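Local coordinates for protein ORF10 (Moritella marina, PDB 6RIW) that probably builds polyunsaturated fatty acid chains by ketosynthase chemistry, this piece being the ketosynthase-chain length factor didomain of a much longer synthase, at residues 700-703 with 704-708; 805-808 with 809-812; 165-168 with 169-172. One frame throughout, in Å; residues are numbered along the deposited sequence.

Contact 1 (700-703 with 704-708)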
# COMPACT_ATOMS: atom_id res chain seq x y z
N GLU A 700 -1.30 -18.53 0.76
CA GLU A 700 -0.25 -17.65 1.27
C GLU A 700 -0.66 -17.02 2.60
O GLU A 700 0.16 -16.92 3.52
CB GLU A 700 0.07 -16.56 0.25
CG GLU A 700 0.71 -17.08 -1.02
CD GLU A 700 -0.27 -17.45 -2.13
OE1 GLU A 700 -1.48 -17.68 -1.84
OE2 GLU A 700 0.16 -17.53 -3.30
N ASN A 701 -1.91 -16.58 2.70
CA ASN A 701 -2.32 -16.00 3.98
C ASN A 701 -2.41 -17.05 5.07
O ASN A 701 -2.06 -16.77 6.22
CB ASN A 701 -3.65 -15.26 3.89
CG ASN A 701 -3.94 -14.50 5.17
OD1 ASN A 701 -3.18 -13.60 5.54
ND2 ASN A 701 -5.00 -14.88 5.88
N ILE A 702 -2.89 -18.26 4.76
CA ILE A 702 -2.94 -19.28 5.81
C ILE A 702 -1.52 -19.58 6.30
O ILE A 702 -1.26 -19.65 7.52
CB ILE A 702 -3.67 -20.54 5.31
CG1 ILE A 702 -5.17 -20.49 5.61
CG2 ILE A 702 -3.18 -21.77 6.13
CD1 ILE A 702 -5.90 -19.30 5.04
N THR A 703 -0.59 -19.74 5.37
CA THR A 703 0.83 -19.92 5.69
C THR A 703 1.36 -18.80 6.58
O THR A 703 2.01 -19.06 7.61
CB THR A 703 1.64 -19.95 4.38
OG1 THR A 703 1.22 -21.06 3.59
CG2 THR A 703 3.14 -20.09 4.67
N LEU A 704 1.10 -17.55 6.20
CA LEU A 704 1.59 -16.41 6.98
C LEU A 704 1.01 -16.40 8.39
O LEU A 704 1.74 -16.24 9.37
CB LEU A 704 1.24 -15.11 6.24
CG LEU A 704 1.52 -13.82 7.03
CD1 LEU A 704 3.02 -13.76 7.42
CD2 LEU A 704 1.11 -12.59 6.23
N ARG A 705 -0.32 -16.51 8.51
CA ARG A 705 -0.92 -16.29 9.82
C ARG A 705 -0.66 -17.45 10.76
O ARG A 705 -0.63 -17.23 11.97
CB ARG A 705 -2.43 -16.04 9.68
CG ARG A 705 -2.74 -14.87 8.70
CD ARG A 705 -2.13 -13.55 9.15
NE ARG A 705 -2.37 -12.49 8.15
CZ ARG A 705 -2.07 -11.20 8.32
NH1 ARG A 705 -1.54 -10.76 9.47
NH2 ARG A 705 -2.32 -10.34 7.33
N GLN A 706 -0.40 -18.64 10.22
CA GLN A 706 0.04 -19.74 11.09
C GLN A 706 1.30 -19.41 11.86
O GLN A 706 1.55 -20.01 12.92
CB GLN A 706 0.29 -21.01 10.26
CG GLN A 706 -0.96 -21.84 10.01
CD GLN A 706 -0.60 -23.29 9.77
OE1 GLN A 706 -1.15 -24.17 10.41
NE2 GLN A 706 0.37 -23.54 8.86
N HIS A 707 2.15 -18.51 11.34
CA HIS A 707 3.34 -18.10 12.07
C HIS A 707 3.02 -17.34 13.35
O HIS A 707 3.88 -17.27 14.23
CB HIS A 707 4.27 -17.22 11.21
CG HIS A 707 4.79 -17.90 9.98
ND1 HIS A 707 5.40 -19.13 10.03
CD2 HIS A 707 4.78 -17.53 8.68
CE1 HIS A 707 5.75 -19.50 8.80
NE2 HIS A 707 5.37 -18.55 7.96
N TYR A 708 1.79 -16.82 13.50
CA TYR A 708 1.40 -16.04 14.68
C TYR A 708 0.52 -16.80 15.65
O TYR A 708 0.43 -16.40 16.82
CB TYR A 708 0.70 -14.75 14.23
CG TYR A 708 1.63 -13.93 13.36
CD1 TYR A 708 2.68 -13.20 13.92
CD2 TYR A 708 1.48 -13.92 11.98
CE1 TYR A 708 3.57 -12.46 13.10
CE2 TYR A 708 2.34 -13.19 11.16
CZ TYR A 708 3.38 -12.46 11.72
OH TYR A 708 4.20 -11.74 10.88
O HOH W 1 -3.62 -10.62 4.73
O HOH W 2 2.90 -21.69 8.25
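N701 OD1 is gripped twice: R705 NE donates to it at 2.9 Å with a nearly straight N-H...O angle of 165°, and water 1 donates from 3.1 Å. The same water accepts from R705 NH2, closing a small ring of amide, guanidinium and solvent. With CG turned opposite its own N (chi1 -172°), N701 sends the amide along the helix toward the residue one turn on; R705 bends at chi2, folding its chain back so that CG lies over N701 O and the guanidinium meets OD1 at its edge, near its own plane. The amide and guanidinium planes are 64° apart. N701 ND2 bonds to S696 O; asparagine suits the place because it offers an acceptor and a donor at once, and with both engaged the flip of the amide is fixed. All this lies on helix 699-706 of the second ketosynthase-like domain, where i to i+4 backbone bonds run from L704 N to E700 O, R705 N to N701 O and Q706 N to I702 O. Beside R705, L704 CD2 packs over one guanidinium face. Where the helix gives way to a turn, the H707 ring slides beneath T703 O, which sits over one ring face, 3.3 Å from CD2; H707 ND1 bonds instead to Q956 N. Water 2 donates to T703 O and accepts from Q706 NE2, whose amide also reaches L519 O.

Contact 2 (805-808 with 809-812)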
# COMPACT_ATOMS: atom_id res chain seq x y z
N SER A 805 -9.85 -12.23 17.85
CA SER A 805 -9.12 -12.77 16.71
C SER A 805 -8.89 -14.27 16.83
O SER A 805 -8.75 -14.96 15.82
CB SER A 805 -7.77 -12.07 16.58
OG SER A 805 -6.99 -12.32 17.75
N GLY A 806 -8.78 -14.78 18.06
CA GLY A 806 -8.36 -16.16 18.22
C GLY A 806 -6.86 -16.35 18.34
O GLY A 806 -6.41 -17.49 18.51
N PHE A 807 -6.07 -15.27 18.26
CA PHE A 807 -4.68 -15.30 18.70
C PHE A 807 -4.66 -15.06 20.20
O PHE A 807 -5.27 -14.11 20.68
CB PHE A 807 -3.86 -14.25 17.95
CG PHE A 807 -3.85 -14.48 16.47
CD1 PHE A 807 -2.96 -15.39 15.91
CD2 PHE A 807 -4.75 -13.83 15.63
CE1 PHE A 807 -2.94 -15.62 14.55
CE2 PHE A 807 -4.73 -14.06 14.26
CZ PHE A 807 -3.82 -14.97 13.72
N SER A 808 -3.98 -15.94 20.95
CA SER A 808 -4.26 -16.02 22.39
C SER A 808 -3.92 -14.73 23.12
O SER A 808 -4.67 -14.31 24.00
CB SER A 808 -3.52 -17.21 23.02
OG SER A 808 -2.21 -17.28 22.56
N ALA A 809 -2.81 -14.08 22.79
CA ALA A 809 -2.46 -12.87 23.53
C ALA A 809 -3.49 -11.77 23.32
O ALA A 809 -3.74 -10.97 24.24
CB ALA A 809 -1.06 -12.39 23.14
N GLU A 810 -4.06 -11.68 22.11
CA GLU A 810 -5.09 -10.67 21.85
C GLU A 810 -6.39 -11.01 22.58
O GLU A 810 -6.98 -10.15 23.26
CB GLU A 810 -5.33 -10.54 20.34
CG GLU A 810 -4.10 -9.93 19.63
CD GLU A 810 -4.25 -9.81 18.10
OE1 GLU A 810 -5.13 -10.49 17.50
OE2 GLU A 810 -3.43 -9.06 17.50
N ASN A 811 -6.84 -12.27 22.47
CA ASN A 811 -8.04 -12.67 23.19
C ASN A 811 -7.88 -12.46 24.69
O ASN A 811 -8.82 -12.00 25.36
CB ASN A 811 -8.38 -14.13 22.90
CG ASN A 811 -9.16 -14.31 21.62
OD1 ASN A 811 -9.13 -13.46 20.72
ND2 ASN A 811 -9.88 -15.42 21.52
N ASN A 812 -6.71 -12.80 25.24
CA ASN A 812 -6.54 -12.71 26.69
C ASN A 812 -6.50 -11.26 27.16
O ASN A 812 -7.05 -10.95 28.23
CB ASN A 812 -5.27 -13.46 27.12
CG ASN A 812 -5.40 -14.97 26.97
OD1 ASN A 812 -6.51 -15.50 26.84
ND2 ASN A 812 -4.28 -15.66 26.94
O HOH W 3 -8.68 -10.67 20.14
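The chain turns from loop into helix at F807, the N-cap residue, whose carbonyl O takes N811 N at 3.0 Å almost head-on, while S808 O accepts N812 N in the next such bond. The loop follows strand 797-801 and leads into helix 808-821 of the second ketosynthase-like domain. Just before the cap, S805 forms an ST turn: its OG accepts from F807 N and at the same time donates to E810 OE1 at 2.6 Å. A hydroxyl suits this place because it can do both. The chi1 of S805 (62°) sets OG between its backbone N and carbonyl carbon, facing the first turn of the helix, and the extended chain of E810 brings OE1 to it, using the lone pair directed away from OE2. The F807 side chain runs alongside E810 and stacks on W739. G806 has a positive phi (90°), at which a CB would jam against the carbonyl O of S805. N811, one helical turn beyond the cap, folds back over the loop; its ND2 makes a weak bond to L734 O. Its OD1 receives a proton from water 3, which accepts from S805 N, and takes G806 N at 3.0 Å from above the N811 carbonyl plane, 42° out of it.

Contact 3 (165-168 with 169-172)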
# COMPACT_ATOMS: atom_id res chain seq x y z
N HIS A 165 12.16 -14.03 8.65
CA HIS A 165 11.13 -13.77 9.66
C HIS A 165 9.80 -13.45 9.00
O HIS A 165 9.73 -12.64 8.06
CB HIS A 165 11.56 -12.59 10.55
CG HIS A 165 10.79 -12.46 11.84
ND1 HIS A 165 9.50 -11.98 11.89
CD2 HIS A 165 11.15 -12.71 13.12
CE1 HIS A 165 9.09 -11.95 13.15
NE2 HIS A 165 10.08 -12.38 13.92
N ALA A 166 8.74 -14.07 9.52
CA ALA A 166 7.39 -13.89 8.98
C ALA A 166 6.96 -12.43 8.85
O ALA A 166 6.15 -12.10 7.96
CB ALA A 166 6.38 -14.63 9.87
N ASP A 167 7.45 -11.55 9.72
CA ASP A 167 7.04 -10.14 9.62
C ASP A 167 7.43 -9.52 8.28
O ASP A 167 6.89 -8.48 7.90
CB ASP A 167 7.66 -9.31 10.77
CG ASP A 167 6.94 -9.50 12.13
OD1 ASP A 167 5.85 -10.12 12.19
OD2 ASP A 167 7.48 -9.01 13.15
N ASN A 168 8.38 -10.11 7.56
CA ASN A 168 8.72 -9.65 6.22
C ASN A 168 7.58 -9.83 5.21
O ASN A 168 7.64 -9.26 4.12
CB ASN A 168 9.97 -10.37 5.74
CG ASN A 168 11.22 -9.84 6.43
OD1 ASN A 168 11.55 -8.67 6.30
ND2 ASN A 168 11.90 -10.70 7.21
N ALA A 169 6.53 -10.56 5.54
CA ALA A 169 5.40 -10.62 4.62
C ALA A 169 4.37 -9.51 4.86
O ALA A 169 3.42 -9.38 4.07
CB ALA A 169 4.71 -11.98 4.73
N LEU A 170 4.53 -8.74 5.93
CA LEU A 170 3.60 -7.65 6.25
C LEU A 170 4.11 -6.39 5.55
O LEU A 170 4.68 -5.47 6.14
CB LEU A 170 3.49 -7.45 7.77
CG LEU A 170 3.14 -8.71 8.60
CD1 LEU A 170 3.17 -8.40 10.08
CD2 LEU A 170 1.77 -9.24 8.20
N VAL A 171 3.92 -6.39 4.23
CA VAL A 171 4.68 -5.46 3.40
C VAL A 171 4.06 -4.06 3.43
O VAL A 171 4.78 -3.06 3.55
CB VAL A 171 4.77 -6.02 1.97
CG1 VAL A 171 5.18 -4.93 0.99
CG2 VAL A 171 5.79 -7.19 1.92
N ALA A 172 2.74 -3.95 3.31
CA ALA A 172 2.13 -2.64 3.06
C ALA A 172 2.11 -1.75 4.31
O ALA A 172 2.62 -0.62 4.30
CB ALA A 172 0.72 -2.82 2.48
O HOH W 4 7.29 -5.78 6.95
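L170 reaches back over D167: its CG stands beside the backbone N (chi1 -53°) and the chain then extends (chi2 176°), laying CD1 3.8 Å from D167 OD1. D167, with CG also beside its N (chi1 -78°), turns its carboxylate toward groups that hold it inside the protein: R873 forms a salt bridge with OD1, which also bonds to Y708 OH, and Y82 OH meets OD2. H165 ND1 accepts from D167 N at 3.0 Å in the imidazole plane, which, with the edge-to-face contact on Y82, limits the ring's rotation. N168 turns its amide back to H165 O, a weak bond for ND2, which also donates to G85 O; OD1 takes D87 N. The loop joins helices 129-148 and 174-183 of the first ketosynthase domain. It holds a short 3-10 segment, bonded N168 N to H165 O, A169 N to A166 O and L170 N to D167 O, before L170 centres an inverse gamma turn. The small A169 packs on L132 and F133, and with L170 on L704 of the second domain. Water 4 lies 2.9 Å from D167 O and 2.8 Å from L170 O, linking the carbonyls. Polar groups are thus met partly within the turn and partly by neighbours, and R873 with the two hydroxyls would probably favour ionised D167.

In the fold
Contact 3 lies in the first, N-terminal ketosynthase half and contacts 1 and 2 in the second half, probably the chain length factor, so the touch between contacts 1 and 3, with centres about 11 Å apart, joins the two domains. There Y708 OH lies 2.7 Å from D167 OD1, a probable hydrogen bond. Nearby, L704 CD1 packs 3.6 Å from A166 O. Contact 1 also meets contact 2, centres about 15 Å apart, through the F807 ring: CE1 is 3.8 Å from R705 O and CD1 is 3.7 Å from Y708 O. Contacts 2 and 3 do not touch, their nearest atoms being about 10 Å apart, so 700-708 bridges them. All three lie away from the magnesium site of M1 and K286.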